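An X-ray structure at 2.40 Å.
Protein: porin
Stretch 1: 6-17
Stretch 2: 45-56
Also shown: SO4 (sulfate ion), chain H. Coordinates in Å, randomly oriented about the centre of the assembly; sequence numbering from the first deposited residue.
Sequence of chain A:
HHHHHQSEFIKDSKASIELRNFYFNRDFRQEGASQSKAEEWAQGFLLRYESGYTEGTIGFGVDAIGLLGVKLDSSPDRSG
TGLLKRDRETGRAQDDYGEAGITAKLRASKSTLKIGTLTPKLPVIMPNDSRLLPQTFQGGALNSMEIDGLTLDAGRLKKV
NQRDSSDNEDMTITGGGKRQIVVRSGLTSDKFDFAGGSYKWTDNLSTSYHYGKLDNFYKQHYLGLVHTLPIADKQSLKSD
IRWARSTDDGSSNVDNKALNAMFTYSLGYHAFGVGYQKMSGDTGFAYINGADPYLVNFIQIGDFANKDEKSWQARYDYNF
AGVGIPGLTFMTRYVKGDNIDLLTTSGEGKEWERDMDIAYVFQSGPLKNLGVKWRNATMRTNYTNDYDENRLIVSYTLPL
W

Stretch 1, residues 6-17: QSEFIKDSKASI
Stretch 2 45-56: FLLRYESGYTEG

How does the helical start of stretch 1 reach stretch 2? Residues 7-11 form a short helix, with phi/psi near -70/-40, and Asp12 N closes it on Glu8 O at 2.7 Å. Ser7, Ile10 and Lys11 lie on the surface and touch nothing of stretch 2, whereas Phe9 (chi1 179°, t; chi2 89°) is the main side-chain anchor. Its CE1 comes 3.2 Å from Ser51 OG, its CZ 3.9 Å from Tyr49 OH and its CD1 3.9 Å from Thr54 CG2, so the broad ring touches Tyr49, Ser51 and Thr54 along the partner chain. Gly52 N lies over one face of this ring and donates a hydrogen bond to Phe9 O at 2.9 Å.

Why is glycine suited to the place beside the helix? The CA atoms of Phe9 and Gly52 are only 3.8 Å apart, and Gly52 CA lies 3.9 Å from Glu8 O and 3.8 Å from Asp12 CB. With phi/psi -81/-159, a CB here would point toward stretch 1 and stand 2.4 Å from Glu8 O and 2.9 Å from Phe9 O, both clashes. Asp12 (chi1 m) adds a water link: one water donates to Asp12 OD2 at 2.7 Å and accepts from Tyr53 N at 3.0 Å. The CA-to-CB bond of Tyr53 (chi1 m) points away from stretch 1, and its OH donates to sulfate O4 at 3.1 Å.

What turns the chain from helix into strand? Asp12 (phi/psi -83/-2) leads into the extended Ser13 (-77/146), a buried residue whose small hydroxyl is satisfied locally, Ser13 OG donating to Ile10 O at 3.0 Å. Ser13 CA also makes a CA-H...O contact of 3.1 Å with Glu50 O, the carbonyl that accepts the first rung of the sheet.

How do the strands pair? Strand 14-17 runs antiparallel to the strand that includes Leu47 to Glu50, at 176° with a closest axis approach of 4.7 Å. Lys14 and Glu50 form a hydrogen-bonded pair (CA-CA 5.2 Å), with Lys14 N to Glu50 O and Glu50 N to Lys14 O both 2.8 Å. Ser16 and Arg48 repeat it (CA-CA 5.3 Å), with Ser16 N to Arg48 O and Arg48 N to Ser16 O both 2.9 Å. Between them Ala15 faces Tyr49 in a non-hydrogen-bonded pair (CA-CA 4.3 Å), and beyond Ser16 comes another, Ile17 with Leu47 (CA-CA 4.6 Å).

Which side chains share each face of the sheet? Lys14, Ser16, Arg48 and Glu50 occupy one; Ser16 (chi1 p) has OG 2.9 Å from a water oxygen, and this water donates to Leu46 O at 2.6 Å. Ala15, Ile17, Leu47 and Tyr49 occupy the other. There the small Ala15 CB meets the edge of the Tyr49 ring (chi1 t), 4.2 Å from CD1, while Ile17 (chi1 t, chi2 p) brings CD1 within 3.5 Å of Leu47 CG (Leu47 chi1 m, chi2 t). In all, 788 Å² is buried, both sides summed.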

# COMPACT_ATOMS: atom_id res chain seq x y z
N GLN A 6 -30.52 -6.28 16.88
CA GLN A 6 -30.74 -5.61 15.60
C GLN A 6 -30.63 -4.08 15.70
O GLN A 6 -30.67 -3.38 14.68
CB GLN A 6 -32.08 -6.02 14.99
CG GLN A 6 -32.03 -6.35 13.49
CD GLN A 6 -32.59 -7.74 13.18
OE1 GLN A 6 -33.01 -8.47 14.08
NE2 GLN A 6 -32.60 -8.10 11.89
N SER A 7 -30.48 -3.56 16.92
CA SER A 7 -30.32 -2.12 17.12
C SER A 7 -28.93 -1.63 16.71
O SER A 7 -28.80 -0.58 16.07
CB SER A 7 -30.62 -1.72 18.57
OG SER A 7 -30.99 -0.35 18.64
N GLU A 8 -27.89 -2.38 17.07
CA GLU A 8 -26.54 -2.07 16.62
C GLU A 8 -26.39 -2.40 15.13
O GLU A 8 -25.75 -1.66 14.37
CB GLU A 8 -25.51 -2.82 17.45
N PHE A 9 -27.00 -3.50 14.72
CA PHE A 9 -26.83 -3.97 13.35
C PHE A 9 -27.17 -2.88 12.35
O PHE A 9 -26.43 -2.65 11.39
CB PHE A 9 -27.72 -5.19 13.08
CG PHE A 9 -27.61 -5.70 11.67
CD1 PHE A 9 -26.65 -6.65 11.33
CD2 PHE A 9 -28.42 -5.18 10.66
CE1 PHE A 9 -26.52 -7.10 10.03
CE2 PHE A 9 -28.29 -5.63 9.36
CZ PHE A 9 -27.33 -6.59 9.05
N ILE A 10 -28.33 -2.25 12.56
CA ILE A 10 -28.82 -1.23 11.65
C ILE A 10 -28.15 0.12 11.91
O ILE A 10 -27.77 0.84 10.98
CB ILE A 10 -30.34 -1.07 11.76
CG1 ILE A 10 -30.79 0.29 11.20
CG2 ILE A 10 -30.78 -1.18 13.19
CD1 ILE A 10 -31.19 0.27 9.75
N LYS A 11 -27.99 0.44 13.19
CA LYS A 11 -27.46 1.73 13.60
C LYS A 11 -25.97 1.88 13.24
O LYS A 11 -25.54 2.95 12.83
CB LYS A 11 -27.68 1.94 15.10
CG LYS A 11 -27.57 3.37 15.55
CD LYS A 11 -27.56 3.48 17.08
CE LYS A 11 -28.91 3.30 17.70
NZ LYS A 11 -28.96 4.01 19.00
N ASP A 12 -25.21 0.81 13.40
CA ASP A 12 -23.79 0.81 13.02
C ASP A 12 -23.59 0.54 11.53
O ASP A 12 -22.46 0.54 11.05
CB ASP A 12 -23.01 -0.25 13.81
CG ASP A 12 -22.99 0.03 15.30
OD1 ASP A 12 -23.77 0.89 15.76
OD2 ASP A 12 -22.20 -0.62 16.02
N SER A 13 -24.68 0.31 10.80
CA SER A 13 -24.59 0.00 9.38
C SER A 13 -24.34 1.27 8.60
O SER A 13 -24.83 2.35 8.95
CB SER A 13 -25.88 -0.63 8.88
OG SER A 13 -26.67 0.37 8.23
N LYS A 14 -23.57 1.14 7.52
CA LYS A 14 -23.22 2.29 6.69
C LYS A 14 -23.24 1.90 5.22
O LYS A 14 -23.03 0.74 4.86
CB LYS A 14 -21.84 2.82 7.07
CG LYS A 14 -21.39 2.53 8.50
CD LYS A 14 -19.85 2.58 8.61
N ALA A 15 -23.48 2.88 4.36
CA ALA A 15 -23.42 2.64 2.92
C ALA A 15 -22.98 3.92 2.27
O ALA A 15 -23.19 5.00 2.81
CB ALA A 15 -24.76 2.20 2.38
N SER A 16 -22.35 3.81 1.10
CA SER A 16 -21.89 5.00 0.43
C SER A 16 -21.61 4.71 -1.03
O SER A 16 -21.46 3.57 -1.45
CB SER A 16 -20.64 5.56 1.11
OG SER A 16 -19.60 4.59 1.09
N ILE A 17 -21.60 5.76 -1.81
CA ILE A 17 -21.29 5.62 -3.21
C ILE A 17 -20.17 6.60 -3.46
O ILE A 17 -20.24 7.78 -3.10
CB ILE A 17 -22.53 5.90 -4.09
CG1 ILE A 17 -22.16 5.89 -5.57
CG2 ILE A 17 -23.22 7.20 -3.68
CD1 ILE A 17 -21.41 4.63 -6.00
N PHE A 45 -17.05 3.95 -10.08
CA PHE A 45 -18.25 3.99 -9.26
C PHE A 45 -18.07 2.92 -8.19
O PHE A 45 -18.01 1.73 -8.51
CB PHE A 45 -19.49 3.65 -10.09
CG PHE A 45 -19.68 4.54 -11.29
CD1 PHE A 45 -20.43 5.70 -11.20
CD2 PHE A 45 -19.11 4.21 -12.51
CE1 PHE A 45 -20.59 6.53 -12.30
CE2 PHE A 45 -19.28 5.02 -13.62
CZ PHE A 45 -20.02 6.19 -13.51
N LEU A 46 -17.97 3.34 -6.93
CA LEU A 46 -17.73 2.42 -5.83
C LEU A 46 -18.85 2.39 -4.80
O LEU A 46 -19.04 3.34 -4.01
CB LEU A 46 -16.40 2.72 -5.14
CG LEU A 46 -15.15 2.67 -6.03
CD1 LEU A 46 -15.08 3.91 -6.91
CD2 LEU A 46 -13.88 2.54 -5.16
N LEU A 47 -19.59 1.29 -4.80
CA LEU A 47 -20.70 1.12 -3.88
C LEU A 47 -20.25 0.28 -2.72
O LEU A 47 -19.83 -0.87 -2.90
CB LEU A 47 -21.88 0.46 -4.58
CG LEU A 47 -22.74 1.46 -5.34
CD1 LEU A 47 -23.57 0.78 -6.43
CD2 LEU A 47 -23.62 2.23 -4.36
N ARG A 48 -20.33 0.86 -1.53
CA ARG A 48 -19.92 0.16 -0.32
C ARG A 48 -21.06 0.03 0.70
O ARG A 48 -21.86 0.96 0.90
CB ARG A 48 -18.75 0.88 0.33
CG ARG A 48 -17.47 0.86 -0.51
CD ARG A 48 -16.37 1.53 0.25
NE ARG A 48 -15.05 1.33 -0.35
CZ ARG A 48 -14.47 2.19 -1.18
NH1 ARG A 48 -15.09 3.32 -1.53
NH2 ARG A 48 -13.26 1.93 -1.66
N TYR A 49 -21.12 -1.14 1.32
CA TYR A 49 -22.04 -1.38 2.41
C TYR A 49 -21.39 -2.17 3.54
O TYR A 49 -20.73 -3.19 3.32
CB TYR A 49 -23.33 -2.08 1.93
CG TYR A 49 -24.19 -2.62 3.06
CD1 TYR A 49 -25.07 -1.80 3.74
CD2 TYR A 49 -24.09 -3.95 3.44
CE1 TYR A 49 -25.84 -2.28 4.77
CE2 TYR A 49 -24.85 -4.44 4.47
CZ TYR A 49 -25.73 -3.60 5.13
OH TYR A 49 -26.48 -4.12 6.15
N GLU A 50 -21.57 -1.67 4.76
CA GLU A 50 -21.09 -2.41 5.93
C GLU A 50 -22.19 -2.50 6.99
O GLU A 50 -22.63 -1.48 7.54
CB GLU A 50 -19.83 -1.77 6.50
CG GLU A 50 -18.64 -1.70 5.52
CD GLU A 50 -18.78 -0.60 4.48
OE1 GLU A 50 -19.24 0.52 4.82
OE2 GLU A 50 -18.42 -0.84 3.31
N SER A 51 -22.66 -3.70 7.27
CA SER A 51 -23.67 -3.84 8.31
C SER A 51 -22.95 -3.68 9.65
O SER A 51 -21.72 -3.74 9.71
CB SER A 51 -24.32 -5.21 8.26
OG SER A 51 -23.58 -6.13 9.05
N GLY A 52 -23.73 -3.46 10.70
CA GLY A 52 -23.24 -3.63 12.06
C GLY A 52 -23.29 -5.10 12.41
O GLY A 52 -23.31 -5.96 11.52
N TYR A 53 -23.29 -5.40 13.70
CA TYR A 53 -23.36 -6.78 14.17
C TYR A 53 -24.67 -7.08 14.91
O TYR A 53 -25.14 -6.26 15.71
CB TYR A 53 -22.18 -7.10 15.09
CG TYR A 53 -20.88 -7.26 14.33
CD1 TYR A 53 -20.55 -8.47 13.73
CD2 TYR A 53 -20.00 -6.19 14.20
CE1 TYR A 53 -19.38 -8.62 13.02
CE2 TYR A 53 -18.81 -6.33 13.48
CZ TYR A 53 -18.51 -7.55 12.91
OH TYR A 53 -17.33 -7.69 12.19
N THR A 54 -25.26 -8.24 14.62
CA THR A 54 -26.41 -8.70 15.39
C THR A 54 -25.99 -8.89 16.85
O THR A 54 -24.84 -9.20 17.14
CB THR A 54 -27.01 -10.02 14.82
OG1 THR A 54 -26.04 -11.07 14.85
CG2 THR A 54 -27.52 -9.82 13.40
N GLU A 55 -26.94 -8.70 17.75
CA GLU A 55 -26.69 -8.80 19.18
C GLU A 55 -26.42 -10.25 19.62
O GLU A 55 -26.86 -11.21 18.98
CB GLU A 55 -27.87 -8.19 19.94
CG GLU A 55 -27.83 -8.35 21.44
CD GLU A 55 -28.36 -9.70 21.90
OE1 GLU A 55 -29.13 -10.34 21.15
OE2 GLU A 55 -27.99 -10.12 23.01
N GLY A 56 -25.71 -10.40 20.73
CA GLY A 56 -25.49 -11.71 21.30
C GLY A 56 -24.03 -12.12 21.45
O GLY A 56 -23.12 -11.41 21.01
S SO4 H . -16.19 -4.02 10.96
O1 SO4 H . -15.73 -2.72 11.46
O2 SO4 H . -17.65 -4.04 10.95
O3 SO4 H . -15.71 -4.23 9.59
O4 SO4 H . -15.66 -5.11 11.79
O HOH W 1 -22.49 -3.28 15.60
O HOH W 2 -18.39 3.91 -1.51